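Type III Pentaketide Synthase (Neurospora crassa, PDB 3EUO) probably acts as an acyltransferase of the chalcone and stilbene synthase family, a type III polyketide synthase that builds pentaketides. Local coordinates at residues A[50-54]-A[176-180]; A[73-77]-A[110-115]. All coordinates share one frame; numbering follows the deposited sequence.

Both contacts are buried in the N-terminal chalcone and stilbene synthase region of the thiolase-like fold, with their centres about 13 Å apart. Contact 2 (73-77 with 110-115) is nested along the chain inside the loop closed by contact 1 (50-54 with 176-180). The neighbouring parallel strands 105-109 and 168-175 of the mixed nine-stranded sheet run out into segments 110-115 and 176-180, and helix 70-96, the next regular element after strand 51-53, packs against both. Thr112 OG1 lies 3.0 Å from Val176 N, a probable hydrogen bond, while Leu73 and Phe77 touch Met180, Thr179 and Val176. The two contacts thus form one continuous buried region beyond these strand ends.

Contact 1: A[50-54]-A[176-180]; sequences QRSSI and VSTTM
Val176 opens the contact by setting its CG1 methyl against Ile54, 4.1 Å from Ile54 CG1, and the two side chains cross at about a right angle. The next side chain to reach strand 51-53 and its end is Thr178, whose two branches point to different residues. With chi1 at 62°, its OG1 sits between the backbone N and the carbonyl carbon while CG2 stands anti to that carbon. The hydroxyl therefore goes to Ser53, with Thr178 OG1 2.8 Å from Ser53 OG, and the methyl chiefly to the preceding residues Arg51 and Ser52. There Thr178 CG2 lies 3.5 Å from Arg51 NH1, at the edge of the guanidinium and near its plane, and 3.7 Å from Ser52 O. The polar atoms have partners outside the two segments: Thr178 OG1 and Ile54 N both hydrogen-bond to Asp203 OD2, Ser53 OG to Gly55 O, and Arg51 NH1 to Phe201 O. One carboxylate oxygen thus ties the two segments together. Thr179 then turns its CG2 methyl to Ile54, 3.7 Å from Ile54 CD1, so the isoleucine meets methyls of both Val176 and Thr179. The 3-10 turn here, with Met180 N bonded to Ser177 O at 3.1 Å, links strand 168-175 to helix 181-191. Strand 51-53 pairs with strand 15-17, and helix 70-96 packs on Ile54, Val176 and Thr179.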
loop_
_atom_site.group_PDB
_atom_site.type_symbol
_atom_site.label_atom_id
_atom_site.label_comp_id
_atom_site.label_asym_id
_atom_site.label_seq_id
_atom_site.Cartn_x
_atom_site.Cartn_y
_atom_site.Cartn_z
ATOM N N GLN A 50 21.492 15.410 -15.638
ATOM C CA GLN A 50 21.823 15.141 -14.240
ATOM C C GLN A 50 20.698 14.392 -13.553
ATOM O O GLN A 50 19.529 14.637 -13.838
ATOM C CB GLN A 50 22.072 16.443 -13.483
ATOM C CG GLN A 50 23.380 17.130 -13.839
ATOM C CD GLN A 50 23.777 18.167 -12.824
ATOM O OE1 GLN A 50 22.990 19.056 -12.478
ATOM N NE2 GLN A 50 25.008 18.067 -12.333
ATOM N N ARG A 51 21.066 13.481 -12.654
ATOM C CA ARG A 51 20.096 12.766 -11.827
ATOM C C ARG A 51 20.264 13.177 -10.368
ATOM O O ARG A 51 21.378 13.258 -9.855
ATOM C CB ARG A 51 20.257 11.251 -11.951
ATOM C CG ARG A 51 19.935 10.658 -13.317
ATOM C CD ARG A 51 20.228 9.146 -13.350
ATOM N NE ARG A 51 21.622 8.852 -13.016
ATOM C CZ ARG A 51 22.042 8.331 -11.863
ATOM N NH1 ARG A 51 21.176 8.015 -10.896
ATOM N NH2 ARG A 51 23.341 8.127 -11.668
ATOM N N SER A 52 19.149 13.439 -9.703
ATOM C CA SER A 52 19.156 13.817 -8.298
ATOM C C SER A 52 19.404 12.585 -7.434
ATOM O O SER A 52 18.838 11.528 -7.697
ATOM C CB SER A 52 17.824 14.462 -7.935
ATOM O OG SER A 52 17.728 15.755 -8.532
ATOM N N SER A 53 20.251 12.731 -6.417
ATOM C CA SER A 53 20.628 11.606 -5.552
ATOM C C SER A 53 20.875 12.011 -4.105
ATOM O O SER A 53 21.370 13.110 -3.822
ATOM C CB SER A 53 21.870 10.907 -6.105
ATOM O OG SER A 53 22.256 9.806 -5.303
ATOM N N ILE A 54 20.535 11.103 -3.193
ATOM C CA ILE A 54 20.843 11.270 -1.771
ATOM C C ILE A 54 22.349 11.290 -1.496
ATOM O O ILE A 54 22.782 11.735 -0.432
ATOM C CB ILE A 54 20.179 10.180 -0.891
ATOM C CG1 ILE A 54 20.638 8.774 -1.303
ATOM C CG2 ILE A 54 18.667 10.313 -0.916
ATOM C CD1 ILE A 54 21.828 8.246 -0.506
ATOM N N VAL A 176 13.710 6.575 -3.341
ATOM C CA VAL A 176 15.173 6.577 -3.288
ATOM C C VAL A 176 15.635 5.372 -4.104
ATOM O O VAL A 176 15.649 4.237 -3.613
ATOM C CB VAL A 176 15.717 6.497 -1.841
ATOM C CG1 VAL A 176 17.253 6.498 -1.841
ATOM C CG2 VAL A 176 15.184 7.660 -0.992
ATOM N N SER A 177 15.988 5.623 -5.358
ATOM C CA SER A 177 16.357 4.560 -6.285
ATOM C C SER A 177 17.866 4.448 -6.498
ATOM O O SER A 177 18.364 3.379 -6.857
ATOM C CB SER A 177 15.692 4.808 -7.636
ATOM O OG SER A 177 16.158 6.025 -8.189
ATOM N N THR A 178 18.591 5.548 -6.301
ATOM C CA THR A 178 20.015 5.590 -6.688
ATOM C C THR A 178 20.894 4.668 -5.860
ATOM O O THR A 178 21.963 4.250 -6.318
ATOM C CB THR A 178 20.618 7.015 -6.647
ATOM O OG1 THR A 178 20.557 7.523 -5.312
ATOM C CG2 THR A 178 19.889 7.944 -7.612
ATOM N N THR A 179 20.432 4.340 -4.657
ATOM C CA THR A 179 21.167 3.466 -3.745
ATOM C C THR A 179 21.185 2.015 -4.232
ATOM O O THR A 179 21.914 1.183 -3.690
ATOM C CB THR A 179 20.579 3.527 -2.324
ATOM O OG1 THR A 179 19.156 3.320 -2.381
ATOM C CG2 THR A 179 20.864 4.894 -1.688
ATOM N N MET A 180 20.378 1.719 -5.247
ATOM C CA MET A 180 20.299 0.372 -5.805
ATOM C C MET A 180 21.238 0.192 -6.998
ATOM O O MET A 180 21.213 -0.844 -7.670
ATOM C CB MET A 180 18.836 0.002 -6.136
ATOM C CG MET A 180 18.001 -0.326 -4.865
ATOM S SD MET A 180 16.234 -0.603 -5.155
ATOM C CE MET A 180 15.561 0.342 -3.798
#

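Contact 2: A[73-77]-A[110-115]; sequences LHEVF and TCTDSA
Phe77 reaches from helix 70-96 to the loop of residues 110-115, its ring lying flat against Asp113. Phe77 CB is 3.9 Å from Asp113 OD1, and from it the side chain leaves with CG anti to the backbone N (chi1 -170°), which carries the ring out to the loop. CG and CD2 come beneath the carboxylate of Asp113, with Phe77 CD2 3.5 Å from Asp113 CG, and the ring and carboxylate planes differ by 6°, a stacked arrangement. Over the ring centre stands the methylene: Asp113 CB is 3.4 Å from the Phe77 centroid, almost on the ring normal, a CH-pi contact. Thr112 O stands over the same face, 3.5 Å from Phe77 CD1. Further out, CE1 has Thr112 OG1 at the ring edge, and at the tip Phe77 CZ lies 3.4 Å from Thr110 OG1. Thr110 OG1 accepts from Thr112 N at 3.2 Å, closing an ST turn that holds both threonines beside the ring. Nearer the subunit interface, His74 meets Ala115 CB and packs on Val245 of the second subunit. The chemistry is divided: one face of the phenylalanine takes the CH-pi contact and the stacked carboxylate of Asp113, whereas the two threonine hydroxyls near its outer atoms are satisfied by hydrogen bonds, both to Glu175 OE1, Thr110 OG1 also to Leu174 O and Thr112 OG1 to Val176 N.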
loop_
_atom_site.group_PDB
_atom_site.type_symbol
_atom_site.label_atom_id
_atom_site.label_comp_id
_atom_site.label_asym_id
_atom_site.label_seq_id
_atom_site.Cartn_x
_atom_site.Cartn_y
_atom_site.Cartn_z
ATOM N N LEU A 73 19.502 -0.875 2.712
ATOM C CA LEU A 73 18.780 0.108 1.905
ATOM C C LEU A 73 17.715 0.805 2.729
ATOM O O LEU A 73 17.579 2.033 2.672
ATOM C CB LEU A 73 18.154 -0.552 0.669
ATOM C CG LEU A 73 19.131 -1.006 -0.419
ATOM C CD1 LEU A 73 18.413 -1.858 -1.449
ATOM C CD2 LEU A 73 19.806 0.194 -1.089
ATOM N N HIS A 74 16.967 0.029 3.510
ATOM C CA HIS A 74 15.900 0.607 4.315
ATOM C C HIS A 74 16.434 1.652 5.291
ATOM O O HIS A 74 15.832 2.709 5.469
ATOM C CB HIS A 74 15.105 -0.450 5.076
ATOM C CG HIS A 74 14.110 0.151 6.016
ATOM N ND1 HIS A 74 14.314 0.208 7.376
ATOM C CD2 HIS A 74 12.940 0.791 5.784
ATOM C CE1 HIS A 74 13.294 0.823 7.946
ATOM N NE2 HIS A 74 12.449 1.192 7.000
ATOM N N GLU A 75 17.575 1.356 5.905
ATOM C CA GLU A 75 18.183 2.277 6.858
ATOM C C GLU A 75 18.432 3.648 6.237
ATOM O O GLU A 75 18.151 4.670 6.864
ATOM C CB GLU A 75 19.468 1.681 7.426
ATOM C CG GLU A 75 19.189 0.524 8.382
ATOM C CD GLU A 75 20.404 -0.335 8.680
ATOM O OE1 GLU A 75 21.486 -0.113 8.089
ATOM O OE2 GLU A 75 20.270 -1.248 9.523
ATOM N N VAL A 76 18.914 3.666 4.997
ATOM C CA VAL A 76 19.198 4.920 4.291
ATOM C C VAL A 76 17.923 5.587 3.745
ATOM O O VAL A 76 17.825 6.828 3.710
ATOM C CB VAL A 76 20.308 4.728 3.219
ATOM C CG1 VAL A 76 20.376 5.903 2.236
ATOM C CG2 VAL A 76 21.665 4.562 3.915
ATOM N N PHE A 77 16.942 4.772 3.348
ATOM C CA PHE A 77 15.617 5.304 2.997
ATOM C C PHE A 77 15.072 6.122 4.167
ATOM O O PHE A 77 14.559 7.230 3.987
ATOM C CB PHE A 77 14.650 4.174 2.630
ATOM C CG PHE A 77 13.350 4.655 2.023
ATOM C CD1 PHE A 77 13.228 4.788 0.643
ATOM C CD2 PHE A 77 12.254 4.977 2.831
ATOM C CE1 PHE A 77 12.031 5.223 0.075
ATOM C CE2 PHE A 77 11.046 5.419 2.270
ATOM C CZ PHE A 77 10.942 5.533 0.885
ATOM N N THR A 110 5.443 4.605 -2.354
ATOM C CA THR A 110 6.855 4.355 -2.651
ATOM C C THR A 110 6.989 2.940 -3.193
ATOM O O THR A 110 6.202 2.072 -2.837
ATOM C CB THR A 110 7.781 4.531 -1.416
ATOM O OG1 THR A 110 9.153 4.456 -1.835
ATOM C CG2 THR A 110 7.511 3.462 -0.339
ATOM N N CYS A 111 7.965 2.710 -4.063
ATOM C CA CYS A 111 8.289 1.331 -4.436
ATOM C C CYS A 111 9.724 0.983 -4.046
ATOM O O CYS A 111 10.221 -0.083 -4.409
ATOM C CB CYS A 111 8.052 1.094 -5.928
ATOM S SG CYS A 111 9.126 2.077 -6.975
ATOM N N THR A 112 10.373 1.871 -3.293
ATOM C CA THR A 112 11.801 1.708 -2.979
ATOM C C THR A 112 12.072 1.489 -1.479
ATOM O O THR A 112 13.207 1.651 -0.989
ATOM C CB THR A 112 12.627 2.870 -3.544
ATOM O OG1 THR A 112 12.016 4.119 -3.190
ATOM C CG2 THR A 112 12.716 2.762 -5.066
ATOM N N ASP A 113 11.016 1.103 -0.774
ATOM C CA ASP A 113 11.080 0.713 0.627
ATOM C C ASP A 113 9.977 -0.283 0.973
ATOM O O ASP A 113 8.916 -0.310 0.342
ATOM C CB ASP A 113 10.932 1.931 1.547
ATOM C CG ASP A 113 11.308 1.614 2.990
ATOM O OD1 ASP A 113 12.421 1.084 3.195
ATOM O OD2 ASP A 113 10.506 1.886 3.910
ATOM N N SER A 114 10.239 -1.086 1.997
ATOM C CA SER A 114 9.215 -1.882 2.665
ATOM C C SER A 114 9.494 -1.810 4.157
ATOM O O SER A 114 10.639 -1.978 4.585
ATOM C CB SER A 114 9.263 -3.338 2.205
ATOM O OG SER A 114 8.339 -4.118 2.941
ATOM N N ALA A 115 8.452 -1.558 4.947
ATOM C CA ALA A 115 8.620 -1.343 6.383
ATOM C C ALA A 115 7.294 -1.506 7.092
ATOM O O ALA A 115 6.253 -1.271 6.499
ATOM C CB ALA A 115 9.179 0.061 6.655
#